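Local coordinates for Rbsd/fucu transport protein family protein (Streptococcus pneumoniae, PDB 4A34), which binds L-fucose and, as a fucose mutarotase of the RbsD/FucU family, probably interconverts the alpha and beta anomers of the sugar, at residues V27-N32 with Y119-T124; S56-M61 with Q91-H96; S69-M74 with A131-K136; P83-T88 with E126-A131. All coordinates share one frame; numbering follows the deposited sequence.

Overall arrangement
Contacts 1 and 3 are neighbouring parts of one mixed sheet, their centres about 11 Å apart: strand 25-29 of contact 1 pairs with strand 133-136 of contact 3. Contact 2 lies on one face of that sheet, its centre about 13 Å from that of contact 3, where Ile57, Met61 and Ile93 pack on Ile71, Phe73 and Leu135. Contact 4 ties the start of helix 85-93 to the loop before strand 133-136; it shares Ala131 with contact 3, their centres about 12 Å apart. Contacts 1, 3 and 4 all touch the bound beta-L-fucopyranose, through Asp30, Asn132 and Tyr130; helix 85-93 links contact 4 to contact 2.

Contact 1 (V27-N32 with Y119-T124); sequences VLADAN and YAIVAT. With FUL (beta-L-fucopyranose), chain B.
Val27 and Ile121 stand side by side on one face of two adjacent parallel strands, and between them and Ala29 the surface interlocks. CG1 of Ile121 lies against CB of Val27 at 3.8 Å, while the other branch, CG2, fills the shallow place above the small Ala29, 3.6 Å from its CB. Ile121 can meet both neighbours because its CG1 is anti to the carbonyl carbon and its CG2 anti to the backbone N (chi1 -57°). On the reverse face, Leu28 lays CD2 against CG1 of Val122, and helix 50-60 continues the packing through Ile57.

Beneath the side chains, Val27 N bonds to Ala120 O, Val122 N to Val27 O, and Ala29 N to Val122 O. Thr124 then closes the pairing with a double grip on Ala29 O: its OG1 donates at 2.7 Å and its N at 2.9 Å, from opposite faces of the carbonyl plane. The chain turns off just beyond, where Asp30 takes fucose O3 on OD2 (2.7 Å) and O2 on OD1 (3.2 Å). Ala131 N also donates to OD2 and helps to fix the carboxylate, while Asn132 OD1 holds the backbone N of Asp30. Parallel central strands whose C-terminal end opens into a ligand site are a familiar feature of alpha/beta folds, and here that end supplies part of the fucose pocket.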
loop_
_atom_site.group_PDB
_atom_site.type_symbol
_atom_site.label_atom_id
_atom_site.label_comp_id
_atom_site.label_asym_id
_atom_site.label_seq_id
_atom_site.Cartn_x
_atom_site.Cartn_y
_atom_site.Cartn_z
ATOM N N VAL I 27 -7.090 20.263 -15.717
ATOM C CA VAL I 27 -8.493 20.619 -15.859
ATOM C C VAL I 27 -9.002 21.302 -14.607
ATOM O O VAL I 27 -8.867 20.780 -13.499
ATOM C CB VAL I 27 -9.372 19.384 -16.159
ATOM C CG1 VAL I 27 -10.812 19.794 -16.376
ATOM C CG2 VAL I 27 -8.860 18.638 -17.385
ATOM N N LEU I 28 -9.586 22.480 -14.789
ATOM C CA LEU I 28 -10.249 23.160 -13.698
ATOM C C LEU I 28 -11.715 22.796 -13.833
ATOM O O LEU I 28 -12.431 23.338 -14.676
ATOM C CB LEU I 28 -10.005 24.675 -13.763
ATOM C CG LEU I 28 -8.543 25.139 -13.936
ATOM C CD1 LEU I 28 -8.414 26.661 -14.058
ATOM C CD2 LEU I 28 -7.644 24.641 -12.810
ATOM N N ALA I 29 -12.150 21.836 -13.026
ATOM C CA ALA I 29 -13.490 21.287 -13.161
ATOM C C ALA I 29 -14.497 22.007 -12.273
ATOM O O ALA I 29 -14.186 22.357 -11.133
ATOM C CB ALA I 29 -13.474 19.809 -12.850
ATOM N N ASP I 30 -15.707 22.215 -12.788
ATOM C CA ASP I 30 -16.753 22.848 -11.996
ATOM C C ASP I 30 -17.495 21.831 -11.132
ATOM O O ASP I 30 -17.351 20.627 -11.320
ATOM C CB ASP I 30 -17.705 23.689 -12.868
ATOM C CG ASP I 30 -18.581 22.855 -13.818
ATOM O OD1 ASP I 30 -19.039 21.739 -13.462
ATOM O OD2 ASP I 30 -18.842 23.354 -14.934
ATOM N N ALA I 31 -18.305 22.329 -10.200
ATOM C CA ALA I 31 -18.933 21.497 -9.172
ATOM C C ALA I 31 -19.734 20.331 -9.723
ATOM O O ALA I 31 -19.820 19.289 -9.088
ATOM C CB ALA I 31 -19.805 22.348 -8.268
ATOM N N ASN I 32 -20.319 20.518 -10.903
ATOM C CA ASN I 32 -21.173 19.508 -11.519
ATOM C C ASN I 32 -20.391 18.495 -12.347
ATOM O O ASN I 32 -20.946 17.489 -12.796
ATOM C CB ASN I 32 -22.230 20.183 -12.393
ATOM C CG ASN I 32 -23.293 20.892 -11.582
ATOM O OD1 ASN I 32 -24.221 20.264 -11.063
ATOM N ND2 ASN I 32 -23.169 22.213 -11.477
ATOM N N TYR I 119 -3.053 15.622 -16.861
ATOM C CA TYR I 119 -2.229 15.240 -15.728
ATOM C C TYR I 119 -3.034 15.271 -14.443
ATOM O O TYR I 119 -2.877 14.402 -13.596
ATOM C CB TYR I 119 -0.992 16.128 -15.608
ATOM C CG TYR I 119 -0.027 15.674 -14.542
ATOM C CD1 TYR I 119 0.672 14.473 -14.666
ATOM C CD2 TYR I 119 0.187 16.435 -13.402
ATOM C CE1 TYR I 119 1.571 14.055 -13.685
ATOM C CE2 TYR I 119 1.084 16.027 -12.422
ATOM C CZ TYR I 119 1.769 14.836 -12.568
ATOM O OH TYR I 119 2.654 14.433 -11.586
ATOM N N ALA I 120 -3.901 16.265 -14.305
ATOM C CA ALA I 120 -4.735 16.368 -13.123
ATOM C C ALA I 120 -6.026 17.130 -13.377
ATOM O O ALA I 120 -6.098 18.039 -14.229
ATOM C CB ALA I 120 -3.967 17.011 -11.982
ATOM N N ILE I 121 -7.047 16.740 -12.626
ATOM C CA ILE I 121 -8.271 17.503 -12.564
ATOM C C ILE I 121 -8.398 18.040 -11.148
ATOM O O ILE I 121 -8.220 17.297 -10.170
ATOM C CB ILE I 121 -9.501 16.644 -12.925
ATOM C CG1 ILE I 121 -9.337 16.027 -14.328
ATOM C CG2 ILE I 121 -10.789 17.471 -12.775
ATOM C CD1 ILE I 121 -10.519 15.214 -14.819
ATOM N N VAL I 122 -8.671 19.336 -11.044
ATOM C CA VAL I 122 -9.065 19.933 -9.771
ATOM C C VAL I 122 -10.576 20.188 -9.734
ATOM O O VAL I 122 -11.115 20.901 -10.573
ATOM C CB VAL I 122 -8.240 21.217 -9.423
ATOM C CG1 VAL I 122 -7.920 22.014 -10.647
ATOM C CG2 VAL I 122 -8.951 22.073 -8.395
ATOM N N ALA I 123 -11.245 19.561 -8.775
ATOM C CA ALA I 123 -12.658 19.798 -8.525
ATOM C C ALA I 123 -12.826 21.096 -7.731
ATOM O O ALA I 123 -12.300 21.236 -6.631
ATOM C CB ALA I 123 -13.268 18.626 -7.776
ATOM N N THR I 124 -13.552 22.048 -8.297
ATOM C CA THR I 124 -13.754 23.326 -7.636
ATOM C C THR I 124 -15.183 23.431 -7.109
ATOM O O THR I 124 -15.970 22.493 -7.245
ATOM C CB THR I 124 -13.464 24.485 -8.591
ATOM O OG1 THR I 124 -14.502 24.539 -9.574
ATOM C CG2 THR I 124 -12.096 24.312 -9.274
HETATM C C1 FUL B . -21.282 18.749 -17.174
HETATM C C2 FUL B . -20.860 19.867 -16.211
HETATM O O2 FUL B . -19.464 19.913 -16.025
HETATM C C3 FUL B . -21.318 21.191 -16.819
HETATM O O3 FUL B . -21.034 22.266 -15.965
HETATM C C4 FUL B . -22.810 21.150 -17.096
HETATM O O4 FUL B . -23.476 20.967 -15.875
HETATM C C5 FUL B . -23.107 19.967 -18.008
HETATM C C6 FUL B . -24.578 19.929 -18.405
HETATM O O5 FUL B . -22.692 18.782 -17.338
HETATM O O1 FUL B . -20.891 17.480 -16.714
#

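Contact 2 (S56-M61 with Q91-H96); sequences SILYLM and QMIEGH
Leu58 presses CB onto one face of the His96 ring, 3.7 Å from the centroid and only 9° off the ring normal, a CH-pi contact almost over the centre. Its CG, anti to the carbonyl carbon (chi1 -69°), carries the chain on past the ring, and CD1 passes CD2 of His96 at 3.8 Å before resting 4.0 Å from CA of Ile93. This is the close part of the contact. Packing is looser around it: Ile93 CG1 stands 4.2 Å from Leu58 CD1, and Tyr59 brings its backbone N to 3.7 Å from His96 CE1, obliquely to the ring, with its CB at 4.2 Å, while its own ring leads away toward His4 of a neighbouring subunit. The Tyr59 and His96 side is partly exposed. The imidazole is also held by NE2, hydrogen-bonded to Asp55 OD1. The contact thus joins the C-terminal part of helix 50-60 to the last turn of helix 85-93 and the type II turn that follows it, with Ile57 on strand 133-136 and Ile93 on strand 71-74.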
loop_
_atom_site.group_PDB
_atom_site.type_symbol
_atom_site.label_atom_id
_atom_site.label_comp_id
_atom_site.label_asym_id
_atom_site.label_seq_id
_atom_site.Cartn_x
_atom_site.Cartn_y
_atom_site.Cartn_z
ATOM N N SER I 56 -4.666 32.802 -10.423
ATOM C CA SER I 56 -3.502 32.340 -9.668
ATOM C C SER I 56 -2.647 31.384 -10.485
ATOM O O SER I 56 -1.422 31.451 -10.454
ATOM C CB SER I 56 -3.941 31.663 -8.368
ATOM O OG SER I 56 -4.668 32.553 -7.541
ATOM N N ILE I 57 -3.311 30.495 -11.215
ATOM C CA ILE I 57 -2.628 29.512 -12.050
ATOM C C ILE I 57 -1.942 30.196 -13.229
ATOM O O ILE I 57 -0.787 29.887 -13.531
ATOM C CB ILE I 57 -3.593 28.364 -12.492
ATOM C CG1 ILE I 57 -4.002 27.539 -11.266
ATOM C CG2 ILE I 57 -2.946 27.478 -13.541
ATOM C CD1 ILE I 57 -4.920 26.380 -11.542
ATOM N N LEU I 58 -2.633 31.138 -13.873
ATOM C CA LEU I 58 -2.048 31.894 -14.998
ATOM C C LEU I 58 -0.834 32.728 -14.566
ATOM O O LEU I 58 0.128 32.899 -15.331
ATOM C CB LEU I 58 -3.098 32.773 -15.690
ATOM C CG LEU I 58 -4.192 32.060 -16.487
ATOM C CD1 LEU I 58 -5.194 33.060 -16.998
ATOM C CD2 LEU I 58 -3.633 31.240 -17.641
ATOM N N TYR I 59 -0.881 33.217 -13.328
ATOM C CA TYR I 59 0.237 33.934 -12.710
ATOM C C TYR I 59 1.517 33.096 -12.628
ATOM O O TYR I 59 2.615 33.609 -12.861
ATOM C CB TYR I 59 -0.172 34.403 -11.309
ATOM C CG TYR I 59 0.863 35.226 -10.582
ATOM C CD1 TYR I 59 1.271 36.468 -11.080
ATOM C CD2 TYR I 59 1.423 34.777 -9.380
ATOM C CE1 TYR I 59 2.215 37.240 -10.405
ATOM C CE2 TYR I 59 2.377 35.541 -8.695
ATOM C CZ TYR I 59 2.763 36.771 -9.216
ATOM O OH TYR I 59 3.700 37.537 -8.565
ATOM N N LEU I 60 1.371 31.810 -12.306
ATOM C CA LEU I 60 2.521 30.938 -12.063
ATOM C C LEU I 60 2.904 30.061 -13.249
ATOM O O LEU I 60 4.078 29.725 -13.417
ATOM C CB LEU I 60 2.275 30.055 -10.842
ATOM C CG LEU I 60 2.017 30.672 -9.461
ATOM C CD1 LEU I 60 1.842 29.569 -8.433
ATOM C CD2 LEU I 60 3.115 31.622 -9.024
ATOM N N MET I 61 1.920 29.700 -14.069
ATOM C CA MET I 61 2.119 28.710 -15.123
ATOM C C MET I 61 1.875 29.259 -16.539
ATOM O O MET I 61 0.752 29.613 -16.880
ATOM C CB MET I 61 1.225 27.496 -14.856
ATOM C CG MET I 61 1.445 26.317 -15.791
ATOM S SD MET I 61 0.115 25.099 -15.663
ATOM C CE MET I 61 -1.164 25.861 -16.669
ATOM N N GLN I 91 -11.751 37.823 -20.202
ATOM C CA GLN I 91 -11.148 38.979 -19.516
ATOM C C GLN I 91 -9.849 38.618 -18.787
ATOM O O GLN I 91 -8.853 39.343 -18.860
ATOM C CB GLN I 91 -12.113 39.536 -18.470
ATOM C CG GLN I 91 -13.352 40.215 -18.998
ATOM C CD GLN I 91 -14.245 40.715 -17.870
ATOM O OE1 GLN I 91 -14.240 40.171 -16.757
ATOM N NE2 GLN I 91 -15.017 41.759 -18.153
ATOM N N MET I 92 -9.897 37.502 -18.060
ATOM C CA MET I 92 -8.802 37.014 -17.244
ATOM C C MET I 92 -7.631 36.604 -18.136
ATOM O O MET I 92 -6.508 37.056 -17.935
ATOM C CB MET I 92 -9.299 35.813 -16.430
ATOM C CG MET I 92 -8.570 35.531 -15.129
ATOM S SD MET I 92 -9.535 35.984 -13.677
ATOM C CE MET I 92 -8.987 37.674 -13.404
ATOM N N ILE I 93 -7.913 35.759 -19.127
ATOM C CA ILE I 93 -6.888 35.172 -19.996
ATOM C C ILE I 93 -6.088 36.224 -20.753
ATOM O O ILE I 93 -4.858 36.199 -20.731
ATOM C CB ILE I 93 -7.495 34.133 -20.970
ATOM C CG1 ILE I 93 -7.871 32.862 -20.206
ATOM C CG2 ILE I 93 -6.522 33.814 -22.105
ATOM C CD1 ILE I 93 -8.834 31.939 -20.942
ATOM N N GLU I 94 -6.784 37.130 -21.435
ATOM C CA GLU I 94 -6.157 38.329 -21.982
ATOM C C GLU I 94 -5.838 39.176 -20.750
ATOM O O GLU I 94 -6.639 39.229 -19.818
ATOM C CB GLU I 94 -7.125 39.045 -22.942
ATOM C CG GLU I 94 -6.501 40.130 -23.835
ATOM C CD GLU I 94 -7.439 40.592 -24.963
ATOM O OE1 GLU I 94 -7.446 39.945 -26.040
ATOM O OE2 GLU I 94 -8.172 41.594 -24.769
ATOM N N GLY I 95 -4.662 39.798 -20.711
ATOM C CA GLY I 95 -4.239 40.498 -19.492
ATOM C C GLY I 95 -3.129 39.768 -18.751
ATOM O O GLY I 95 -2.297 40.396 -18.093
ATOM N N HIS I 96 -3.127 38.437 -18.842
ATOM C CA HIS I 96 -1.943 37.636 -18.508
ATOM C C HIS I 96 -1.085 37.440 -19.770
ATOM O O HIS I 96 -0.025 36.794 -19.736
ATOM C CB HIS I 96 -2.339 36.284 -17.898
ATOM C CG HIS I 96 -2.693 36.355 -16.443
ATOM N ND1 HIS I 96 -1.741 36.377 -15.445
ATOM C CD2 HIS I 96 -3.894 36.400 -15.819
ATOM C CE1 HIS I 96 -2.341 36.438 -14.270
ATOM N NE2 HIS I 96 -3.647 36.454 -14.468
#

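Contact 3 (S69-M74 with A131-K136). With FUL (beta-L-fucopyranose), chain B.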
loop_
_atom_site.group_PDB
_atom_site.type_symbol
_atom_site.label_atom_id
_atom_site.label_comp_id
_atom_site.label_asym_id
_atom_site.label_seq_id
_atom_site.Cartn_x
_atom_site.Cartn_y
_atom_site.Cartn_z
ATOM N N SER I 69 -4.231 25.512 -29.801
ATOM C CA SER I 69 -5.112 25.671 -28.653
ATOM C C SER I 69 -4.458 25.218 -27.347
ATOM O O SER I 69 -4.194 24.025 -27.150
ATOM C CB SER I 69 -6.429 24.929 -28.877
ATOM O OG SER I 69 -7.355 25.251 -27.852
ATOM N N SER I 70 -4.207 26.179 -26.462
ATOM C CA SER I 70 -3.679 25.879 -25.141
ATOM C C SER I 70 -4.792 25.906 -24.094
ATOM O O SER I 70 -4.583 25.498 -22.950
ATOM C CB SER I 70 -2.563 26.858 -24.773
ATOM O OG SER I 70 -3.103 28.095 -24.349
ATOM N N ILE I 71 -5.969 26.390 -24.496
ATOM C CA ILE I 71 -7.137 26.506 -23.607
ATOM C C ILE I 71 -8.393 25.943 -24.285
ATOM O O ILE I 71 -8.644 26.208 -25.463
ATOM C CB ILE I 71 -7.361 27.981 -23.167
ATOM C CG1 ILE I 71 -6.188 28.479 -22.318
ATOM C CG2 ILE I 71 -8.658 28.148 -22.397
ATOM C CD1 ILE I 71 -5.982 29.963 -22.380
ATOM N N GLN I 72 -9.166 25.150 -23.548
ATOM C CA GLN I 72 -10.412 24.597 -24.073
ATOM C C GLN I 72 -11.560 24.819 -23.109
ATOM O O GLN I 72 -11.409 24.639 -21.902
ATOM C CB GLN I 72 -10.295 23.097 -24.359
ATOM C CG GLN I 72 -9.408 22.715 -25.526
ATOM C CD GLN I 72 -7.960 22.600 -25.121
ATOM O OE1 GLN I 72 -7.598 21.793 -24.255
ATOM N NE2 GLN I 72 -7.116 23.420 -25.735
ATOM N N PHE I 73 -12.711 25.212 -23.642
ATOM C CA PHE I 73 -13.925 25.253 -22.843
ATOM C C PHE I 73 -14.827 24.109 -23.282
ATOM O O PHE I 73 -14.525 23.426 -24.257
ATOM C CB PHE I 73 -14.644 26.603 -22.951
ATOM C CG PHE I 73 -13.825 27.788 -22.498
ATOM C CD1 PHE I 73 -12.750 27.640 -21.628
ATOM C CD2 PHE I 73 -14.160 29.067 -22.922
ATOM C CE1 PHE I 73 -12.005 28.748 -21.212
ATOM C CE2 PHE I 73 -13.422 30.177 -22.509
ATOM C CZ PHE I 73 -12.340 30.015 -21.658
ATOM N N MET I 74 -15.906 23.878 -22.544
ATOM C CA MET I 74 -16.865 22.847 -22.908
ATOM C C MET I 74 -18.072 23.516 -23.538
ATOM O O MET I 74 -18.775 24.275 -22.872
ATOM C CB MET I 74 -17.290 22.036 -21.682
ATOM C CG MET I 74 -18.412 21.030 -21.954
ATOM S SD MET I 74 -19.031 20.197 -20.478
ATOM C CE MET I 74 -17.708 19.028 -20.164
ATOM N N ALA I 131 -18.385 25.483 -17.124
ATOM C CA ALA I 131 -17.400 26.419 -16.567
ATOM C C ALA I 131 -16.018 25.796 -16.495
ATOM O O ALA I 131 -15.087 26.374 -15.926
ATOM C CB ALA I 131 -17.845 26.884 -15.178
ATOM N N ASN I 132 -15.906 24.612 -17.080
ATOM C CA ASN I 132 -14.703 23.819 -17.036
ATOM C C ASN I 132 -13.664 24.372 -17.999
ATOM O O ASN I 132 -14.015 24.849 -19.068
ATOM C CB ASN I 132 -15.062 22.382 -17.401
ATOM C CG ASN I 132 -16.141 21.808 -16.503
ATOM O OD1 ASN I 132 -15.871 21.434 -15.366
ATOM N ND2 ASN I 132 -17.368 21.729 -17.010
ATOM N N ILE I 133 -12.390 24.318 -17.622
ATOM C CA ILE I 133 -11.318 24.807 -18.489
ATOM C C ILE I 133 -10.229 23.755 -18.550
ATOM O O ILE I 133 -10.025 23.041 -17.578
ATOM C CB ILE I 133 -10.685 26.134 -17.961
ATOM C CG1 ILE I 133 -11.749 27.155 -17.555
ATOM C CG2 ILE I 133 -9.756 26.752 -18.997
ATOM C CD1 ILE I 133 -11.171 28.438 -16.983
ATOM N N ILE I 134 -9.539 23.643 -19.683
ATOM C CA ILE I 134 -8.301 22.855 -19.742
ATOM C C ILE I 134 -7.159 23.760 -20.146
ATOM O O ILE I 134 -7.245 24.466 -21.152
ATOM C CB ILE I 134 -8.353 21.661 -20.718
ATOM C CG1 ILE I 134 -9.581 20.790 -20.454
ATOM C CG2 ILE I 134 -7.072 20.836 -20.600
ATOM C CD1 ILE I 134 -9.782 19.708 -21.462
ATOM N N LEU I 135 -6.106 23.743 -19.333
ATOM C CA LEU I 135 -4.929 24.568 -19.542
ATOM C C LEU I 135 -3.757 23.656 -19.825
ATOM O O LEU I 135 -3.604 22.619 -19.167
ATOM C CB LEU I 135 -4.651 25.396 -18.292
ATOM C CG LEU I 135 -5.766 26.300 -17.756
ATOM C CD1 LEU I 135 -5.359 26.856 -16.402
ATOM C CD2 LEU I 135 -6.051 27.438 -18.739
ATOM N N LYS I 136 -2.942 24.033 -20.808
ATOM C CA LYS I 136 -1.772 23.246 -21.207
ATOM C C LYS I 136 -0.461 23.990 -20.909
ATOM O O LYS I 136 -0.193 25.042 -21.480
ATOM C CB LYS I 136 -1.863 22.856 -22.690
ATOM C CG LYS I 136 -0.745 21.920 -23.162
ATOM C CD LYS I 136 -0.626 21.885 -24.684
ATOM C CE LYS I 136 -1.347 20.711 -25.295
ATOM N NZ LYS I 136 -0.666 19.428 -25.024
HETATM C C1 FUL B . -21.282 18.749 -17.174
HETATM C C2 FUL B . -20.860 19.867 -16.211
HETATM O O2 FUL B . -19.464 19.913 -16.025
HETATM C C3 FUL B . -21.318 21.191 -16.819
HETATM O O3 FUL B . -21.034 22.266 -15.965
HETATM C C4 FUL B . -22.810 21.150 -17.096
HETATM O O4 FUL B . -23.476 20.967 -15.875
HETATM C C5 FUL B . -23.107 19.967 -18.008
HETATM C C6 FUL B . -24.578 19.929 -18.405
HETATM O O5 FUL B . -22.692 18.782 -17.338
HETATM O O1 FUL B . -20.891 17.480 -16.714
#
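Gln72 and Ile134 form an antiparallel hydrogen-bonded pair, Gln72 N to Ile134 O and Ile134 N to Gln72 O, both 3.1 Å. From CB the Gln72 chain sets out with CG anti to the carbonyl carbon (chi1 -70°), then bends at chi2 (85°), turning the amide back beside its own strand. There the two tip atoms part company: OE1 lies over the aliphatic side chain of Ile134, 3.6 Å from its CB and 3.8 Å from its CG2, whereas NE2 donates to Ser69 OG at 2.8 Å, with that oxygen nearly in the amide plane. Ser69 OG is itself hydrogen-bonded to Thr102 O and Thr104 OG1.

The other face is apolar. CG2 of Ile133 touches both Ile71 CG2 and the edge of the Phe73 ring, 3.7 Å from CE1, and Leu135 CD2 meets Ile71 CG1 at 3.7 Å. Past the pairing, Asn132 ND2 gives a 2.9 Å bond to fucose O2. The two strands lie inside the sheet, between 25-29 and 103-106; helix 108-116 touches Gln72 and Met74, while helices 50-60 and 85-93 pack on the face bearing Ile71, Phe73 and Leu135.

Contact 4 (P83-T88 with E126-A131); sequences PKIWGT and ETSLYA. With FUL (beta-L-fucopyranose), chain B.
Ile85 holds CG1 anti to its backbone N (chi1 -158°), with CG2 between the backbone N and the carbonyl carbon, and a nearly extended chi2 (154°) carries CD1 on to Glu126. There CD1 meets the carboxylate tip to tip, 3.5 Å from OE1, while CG2 lies 3.4 Å from Ser128 OG and more loosely against Ala131 CB. Glu126, its chain bent at chi2, brings OE2 back to accept Ser128 N at 2.8 Å through the anti lone pair, which braces the loop facing Ile85.

One hydrogen bond spans the contact: Trp86 NE1 donates to Tyr130 O at 2.8 Å, almost in line with the carbonyl though the oxygen is tilted 24° from the indole plane. Pro83 fits beside it, placing CB 3.4 Å from Leu129 O and CG above the rim of the indole on one face. On the sugar side, Tyr130 N donates to fucose O3 (2.9 Å), and the phenol ring lays one face against C4 and C5, with C6 near CZ and OH. The Tyr130 OH is hydrogen-bonded to Asp80 OD2.

The beginning of helix 85-93 is thus joined to the connection between strands 120-124 and 133-136. Phe73 of strand 71-74 and Tyr105 of strand 103-106 also meet the indole, while Pro51 of helix 50-60 touches both Ile85 and Glu126.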
loop_
_atom_site.group_PDB
_atom_site.type_symbol
_atom_site.label_atom_id
_atom_site.label_comp_id
_atom_site.label_asym_id
_atom_site.label_seq_id
_atom_site.Cartn_x
_atom_site.Cartn_y
_atom_site.Cartn_z
ATOM N N PRO I 83 -22.709 30.483 -21.005
ATOM C CA PRO I 83 -22.534 30.975 -19.640
ATOM C C PRO I 83 -21.835 32.334 -19.619
ATOM O O PRO I 83 -20.987 32.609 -20.477
ATOM C CB PRO I 83 -21.678 29.890 -18.977
ATOM C CG PRO I 83 -20.931 29.250 -20.096
ATOM C CD PRO I 83 -21.766 29.396 -21.338
ATOM N N LYS I 84 -22.215 33.180 -18.660
ATOM C CA LYS I 84 -21.635 34.516 -18.524
ATOM C C LYS I 84 -20.160 34.433 -18.123
ATOM O O LYS I 84 -19.337 35.274 -18.523
ATOM C CB LYS I 84 -22.428 35.340 -17.507
ATOM N N ILE I 85 -19.837 33.396 -17.348
ATOM C CA ILE I 85 -18.478 33.162 -16.863
ATOM C C ILE I 85 -17.400 33.114 -17.973
ATOM O O ILE I 85 -16.223 33.365 -17.703
ATOM C CB ILE I 85 -18.416 31.905 -15.925
ATOM C CG1 ILE I 85 -17.189 31.969 -14.999
ATOM C CG2 ILE I 85 -18.502 30.581 -16.726
ATOM C CD1 ILE I 85 -17.336 31.209 -13.683
ATOM N N TRP I 86 -17.802 32.812 -19.212
ATOM C CA TRP I 86 -16.853 32.768 -20.331
ATOM C C TRP I 86 -16.243 34.135 -20.606
ATOM O O TRP I 86 -15.062 34.233 -20.920
ATOM C CB TRP I 86 -17.498 32.188 -21.598
ATOM C CG TRP I 86 -17.680 30.676 -21.580
ATOM C CD1 TRP I 86 -17.415 29.826 -20.542
ATOM C CD2 TRP I 86 -18.205 29.857 -22.639
ATOM N NE1 TRP I 86 -17.722 28.534 -20.892
ATOM C CE2 TRP I 86 -18.210 28.522 -22.172
ATOM C CE3 TRP I 86 -18.665 30.122 -23.939
ATOM C CZ2 TRP I 86 -18.660 27.450 -22.956
ATOM C CZ3 TRP I 86 -19.107 29.053 -24.723
ATOM C CH2 TRP I 86 -19.099 27.731 -24.224
ATOM N N GLY I 87 -17.048 35.187 -20.474
ATOM C CA GLY I 87 -16.542 36.562 -20.541
ATOM C C GLY I 87 -15.506 36.813 -19.459
ATOM O O GLY I 87 -14.394 37.283 -19.736
ATOM N N THR I 88 -15.880 36.473 -18.227
ATOM C CA THR I 88 -14.994 36.538 -17.066
ATOM C C THR I 88 -13.658 35.833 -17.331
ATOM O O THR I 88 -12.589 36.383 -17.030
ATOM C CB THR I 88 -15.667 35.906 -15.832
ATOM O OG1 THR I 88 -17.071 36.198 -15.845
ATOM C CG2 THR I 88 -15.047 36.433 -14.558
ATOM N N GLU I 126 -17.241 25.814 -8.094
ATOM C CA GLU I 126 -17.937 26.608 -9.097
ATOM C C GLU I 126 -19.343 26.083 -9.447
ATOM O O GLU I 126 -19.496 24.988 -10.006
ATOM C CB GLU I 126 -17.080 26.701 -10.352
ATOM C CG GLU I 126 -17.622 27.648 -11.392
ATOM C CD GLU I 126 -18.024 28.983 -10.795
ATOM O OE1 GLU I 126 -17.127 29.784 -10.458
ATOM O OE2 GLU I 126 -19.237 29.223 -10.662
ATOM N N THR I 127 -20.360 26.882 -9.126
ATOM C CA THR I 127 -21.753 26.486 -9.357
ATOM C C THR I 127 -22.247 26.848 -10.756
ATOM O O THR I 127 -23.328 26.401 -11.168
ATOM C CB THR I 127 -22.707 27.107 -8.322
ATOM O OG1 THR I 127 -22.587 28.535 -8.356
ATOM C CG2 THR I 127 -22.400 26.592 -6.920
ATOM N N SER I 128 -21.462 27.649 -11.477
ATOM C CA SER I 128 -21.811 28.066 -12.837
ATOM C C SER I 128 -21.655 26.924 -13.843
ATOM O O SER I 128 -20.703 26.147 -13.752
ATOM C CB SER I 128 -20.962 29.261 -13.265
ATOM O OG SER I 128 -20.965 29.389 -14.672
ATOM N N LEU I 129 -22.579 26.833 -14.801
ATOM C CA LEU I 129 -22.588 25.729 -15.767
ATOM C C LEU I 129 -21.573 25.911 -16.892
ATOM O O LEU I 129 -21.240 27.036 -17.262
ATOM C CB LEU I 129 -23.980 25.519 -16.372
ATOM C CG LEU I 129 -25.189 25.154 -15.507
ATOM C CD1 LEU I 129 -24.817 24.196 -14.378
ATOM C CD2 LEU I 129 -25.874 26.413 -14.963
ATOM N N TYR I 130 -21.097 24.787 -17.429
ATOM C CA TYR I 130 -20.182 24.762 -18.569
ATOM C C TYR I 130 -18.974 25.662 -18.309
ATOM O O TYR I 130 -18.587 26.479 -19.153
ATOM C CB TYR I 130 -20.922 25.147 -19.856
ATOM C CG TYR I 130 -22.002 24.162 -20.264
ATOM C CD1 TYR I 130 -21.687 23.030 -21.021
ATOM C CD2 TYR I 130 -23.338 24.357 -19.897
ATOM C CE1 TYR I 130 -22.660 22.121 -21.400
ATOM C CE2 TYR I 130 -24.329 23.446 -20.272
ATOM C CZ TYR I 130 -23.975 22.329 -21.032
ATOM O OH TYR I 130 -24.932 21.410 -21.427
ATOM N N ALA I 131 -18.385 25.483 -17.124
ATOM C CA ALA I 131 -17.400 26.419 -16.567
ATOM C C ALA I 131 -16.018 25.796 -16.495
ATOM O O ALA I 131 -15.087 26.374 -15.926
ATOM C CB ALA I 131 -17.845 26.884 -15.178
HETATM C C1 FUL B . -21.282 18.749 -17.174
HETATM C C2 FUL B . -20.860 19.867 -16.211
HETATM O O2 FUL B . -19.464 19.913 -16.025
HETATM C C3 FUL B . -21.318 21.191 -16.819
HETATM O O3 FUL B . -21.034 22.266 -15.965
HETATM C C4 FUL B . -22.810 21.150 -17.096
HETATM O O4 FUL B . -23.476 20.967 -15.875
HETATM C C5 FUL B . -23.107 19.967 -18.008
HETATM C C6 FUL B . -24.578 19.929 -18.405
HETATM O O5 FUL B . -22.692 18.782 -17.338
HETATM O O1 FUL B . -20.891 17.480 -16.714
#